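Local coordinates for EAL/GGDEF domain protein (Methylococcus capsulatus, PDB 3ICL) that belongs to the GGDEF family of bacterial signalling proteins, with an alpha/beta domain related to nucleotide cyclases, at residues Leu36-Phe41 and Asp80-Leu85. The protein carries 1 engineered substitution. Sequence-based numbering, arbitrary orientation.
Engineered in segment 80-85: Lys81 (natural residue Glu). With SO4 (sulfate ion), chain C.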
loop_
_atom_site.group_PDB
_atom_site.type_symbol
_atom_site.label_atom_id
_atom_site.label_comp_id
_atom_site.label_asym_id
_atom_site.label_seq_id
_atom_site.Cartn_x
_atom_site.Cartn_y
_atom_site.Cartn_z
ATOM N N LEU A 36 3.046 0.428 -0.512
ATOM C CA LEU A 36 3.442 -0.933 -0.183
ATOM C C LEU A 36 4.192 -1.633 -1.302
ATOM O O LEU A 36 3.847 -1.512 -2.477
ATOM C CB LEU A 36 2.198 -1.732 0.204
ATOM C CG LEU A 36 2.335 -3.178 0.677
ATOM C CD1 LEU A 36 1.122 -3.520 1.534
ATOM C CD2 LEU A 36 2.445 -4.117 -0.507
ATOM N N ASP A 37 5.217 -2.381 -0.918
ATOM C CA ASP A 37 6.040 -3.102 -1.876
ATOM C C ASP A 37 6.036 -4.579 -1.526
ATOM O O ASP A 37 6.240 -4.946 -0.365
ATOM C CB ASP A 37 7.478 -2.584 -1.801
ATOM C CG ASP A 37 8.366 -3.134 -2.891
ATOM O OD1 ASP A 37 7.998 -4.141 -3.537
ATOM O OD2 ASP A 37 9.452 -2.555 -3.097
ATOM N N VAL A 38 5.771 -5.424 -2.515
ATOM C CA VAL A 38 5.827 -6.860 -2.285
ATOM C C VAL A 38 7.278 -7.127 -2.643
ATOM O O VAL A 38 7.626 -7.329 -3.809
ATOM C CB VAL A 38 4.879 -7.640 -3.209
ATOM C CG1 VAL A 38 5.008 -9.132 -2.946
ATOM C CG2 VAL A 38 3.443 -7.201 -2.958
ATOM N N ASP A 39 8.122 -7.079 -1.619
ATOM C CA ASP A 39 9.560 -7.245 -1.772
ATOM C C ASP A 39 10.066 -8.442 -2.560
ATOM O O ASP A 39 10.969 -8.295 -3.381
ATOM C CB ASP A 39 10.239 -7.241 -0.398
ATOM C CG ASP A 39 10.000 -5.953 0.375
ATOM O OD1 ASP A 39 9.709 -4.912 -0.255
ATOM O OD2 ASP A 39 10.117 -5.981 1.620
ATOM N N ASN A 40 9.502 -9.623 -2.323
ATOM C CA ASN A 40 9.982 -10.815 -3.018
ATOM C C ASN A 40 9.116 -11.271 -4.192
ATOM O O ASN A 40 9.207 -12.416 -4.637
ATOM C CB ASN A 40 10.163 -11.959 -2.004
ATOM C CG ASN A 40 8.855 -12.400 -1.373
ATOM O OD1 ASN A 40 7.872 -11.656 -1.360
ATOM N ND2 ASN A 40 8.843 -13.613 -0.829
ATOM N N PHE A 41 8.298 -10.370 -4.717
ATOM C CA PHE A 41 7.429 -10.732 -5.822
ATOM C C PHE A 41 8.145 -11.202 -7.085
ATOM O O PHE A 41 7.753 -12.198 -7.681
ATOM C CB PHE A 41 6.506 -9.573 -6.196
ATOM C CG PHE A 41 5.527 -9.927 -7.274
ATOM C CD1 PHE A 41 4.408 -10.700 -6.985
ATOM C CD2 PHE A 41 5.747 -9.530 -8.588
ATOM C CE1 PHE A 41 3.516 -11.077 -7.989
ATOM C CE2 PHE A 41 4.859 -9.902 -9.605
ATOM C CZ PHE A 41 3.741 -10.679 -9.300
ATOM N N ASP A 80 4.393 -4.505 -8.933
ATOM C CA ASP A 80 4.206 -5.131 -7.632
ATOM C C ASP A 80 4.146 -4.210 -6.411
ATOM O O ASP A 80 4.463 -4.632 -5.302
ATOM C CB ASP A 80 5.283 -6.203 -7.420
ATOM C CG ASP A 80 6.685 -5.637 -7.430
ATOM O OD1 ASP A 80 6.840 -4.416 -7.644
ATOM O OD2 ASP A 80 7.640 -6.416 -7.226
ATOM N N LYS A 81 3.740 -2.959 -6.612
ATOM C CA LYS A 81 3.597 -2.018 -5.505
ATOM C C LYS A 81 2.131 -1.600 -5.447
ATOM O O LYS A 81 1.392 -1.760 -6.416
ATOM C CB LYS A 81 4.470 -0.779 -5.701
ATOM C CG LYS A 81 5.852 -0.853 -5.065
ATOM C CD LYS A 81 6.798 -1.760 -5.833
ATOM C CE LYS A 81 7.153 -1.169 -7.186
ATOM N NZ LYS A 81 8.103 -2.041 -7.920
ATOM N N PHE A 82 1.715 -1.082 -4.300
ATOM C CA PHE A 82 0.339 -0.637 -4.115
ATOM C C PHE A 82 0.331 0.713 -3.400
ATOM O O PHE A 82 1.070 0.914 -2.433
ATOM C CB PHE A 82 -0.441 -1.651 -3.269
ATOM C CG PHE A 82 -0.642 -2.983 -3.937
ATOM C CD1 PHE A 82 -1.732 -3.202 -4.772
ATOM C CD2 PHE A 82 0.261 -4.022 -3.733
ATOM C CE1 PHE A 82 -1.919 -4.435 -5.396
ATOM C CE2 PHE A 82 0.080 -5.259 -4.353
ATOM C CZ PHE A 82 -1.010 -5.462 -5.185
ATOM N N THR A 83 -0.481 1.643 -3.891
ATOM C CA THR A 83 -0.598 2.943 -3.242
ATOM C C THR A 83 -1.904 2.885 -2.473
ATOM O O THR A 83 -2.962 2.605 -3.035
ATOM C CB THR A 83 -0.648 4.109 -4.237
ATOM O OG1 THR A 83 -1.626 3.836 -5.242
ATOM C CG2 THR A 83 0.730 4.322 -4.875
ATOM N N ILE A 84 -1.813 3.143 -1.180
ATOM C CA ILE A 84 -2.963 3.079 -0.299
ATOM C C ILE A 84 -3.320 4.448 0.270
ATOM O O ILE A 84 -2.519 5.079 0.955
ATOM C CB ILE A 84 -2.654 2.086 0.839
ATOM C CG1 ILE A 84 -2.401 0.707 0.223
ATOM C CG2 ILE A 84 -3.776 2.073 1.863
ATOM C CD1 ILE A 84 -1.516 -0.196 1.054
ATOM N N LEU A 85 -4.531 4.897 -0.022
ATOM C CA LEU A 85 -5.014 6.184 0.455
ATOM C C LEU A 85 -5.933 6.029 1.656
ATOM O O LEU A 85 -6.958 5.354 1.577
ATOM C CB LEU A 85 -5.770 6.908 -0.667
ATOM C CG LEU A 85 -6.710 8.060 -0.295
ATOM C CD1 LEU A 85 -5.961 9.161 0.453
ATOM C CD2 LEU A 85 -7.337 8.610 -1.573
HETATM S S SO4 C . 11.313 -2.661 -6.703
HETATM O O1 SO4 C . 10.600 -1.395 -6.956
HETATM O O2 SO4 C . 10.917 -3.653 -7.723
HETATM O O3 SO4 C . 12.769 -2.427 -6.778
HETATM O O4 SO4 C . 10.961 -3.172 -5.362
#
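The engineered Lys81 lies alongside Asp37 across two antiparallel strands, and its NZ is gripped by several groups: OD1 of Asp80 at 2.7 Å in a salt bridge, sulfate O1 at 2.8 Å, and more weakly sulfate O2 and Gly78 O. The chi2 bend (74°) lays Lys81 CD 3.5 Å from Asp37 OD1; the chi3 bend (68°) carries CE and NZ on toward Asp80. Met146 of helix 135-152 touches both side chains, and Tyr147 and Lys150 also bind the sulfate. Residues 80-82 end the GGDEF signature, Lys81 replacing its glutamate, and join strand 32-38 of the central sheet. Leu36 and Phe82, the hydrogen-bonded pair, exchange N-H...O hydrogen bonds, both 2.8 Å, followed by a longer one from Val38 N to Asp80 O; Asp37-Lys81 is the non-hydrogen-bonded pair. On the other face, Leu36 CD2 meets the Phe82 ring edge beside Ile64 of helix 50-67; Val38 CG2 also reaches that edge, 4.1 Å from Phe82 CE2. After the type I turn Val38-Phe41, the Phe41 ring meets Asp80 obliquely, CD2 to CB 3.6 Å, ring and carboxylate planes 70° apart. In this crystallised variant the lysine ammonium, between Asp80 and a sulfate probably from the crystallisation liquor, probably draws the anion here.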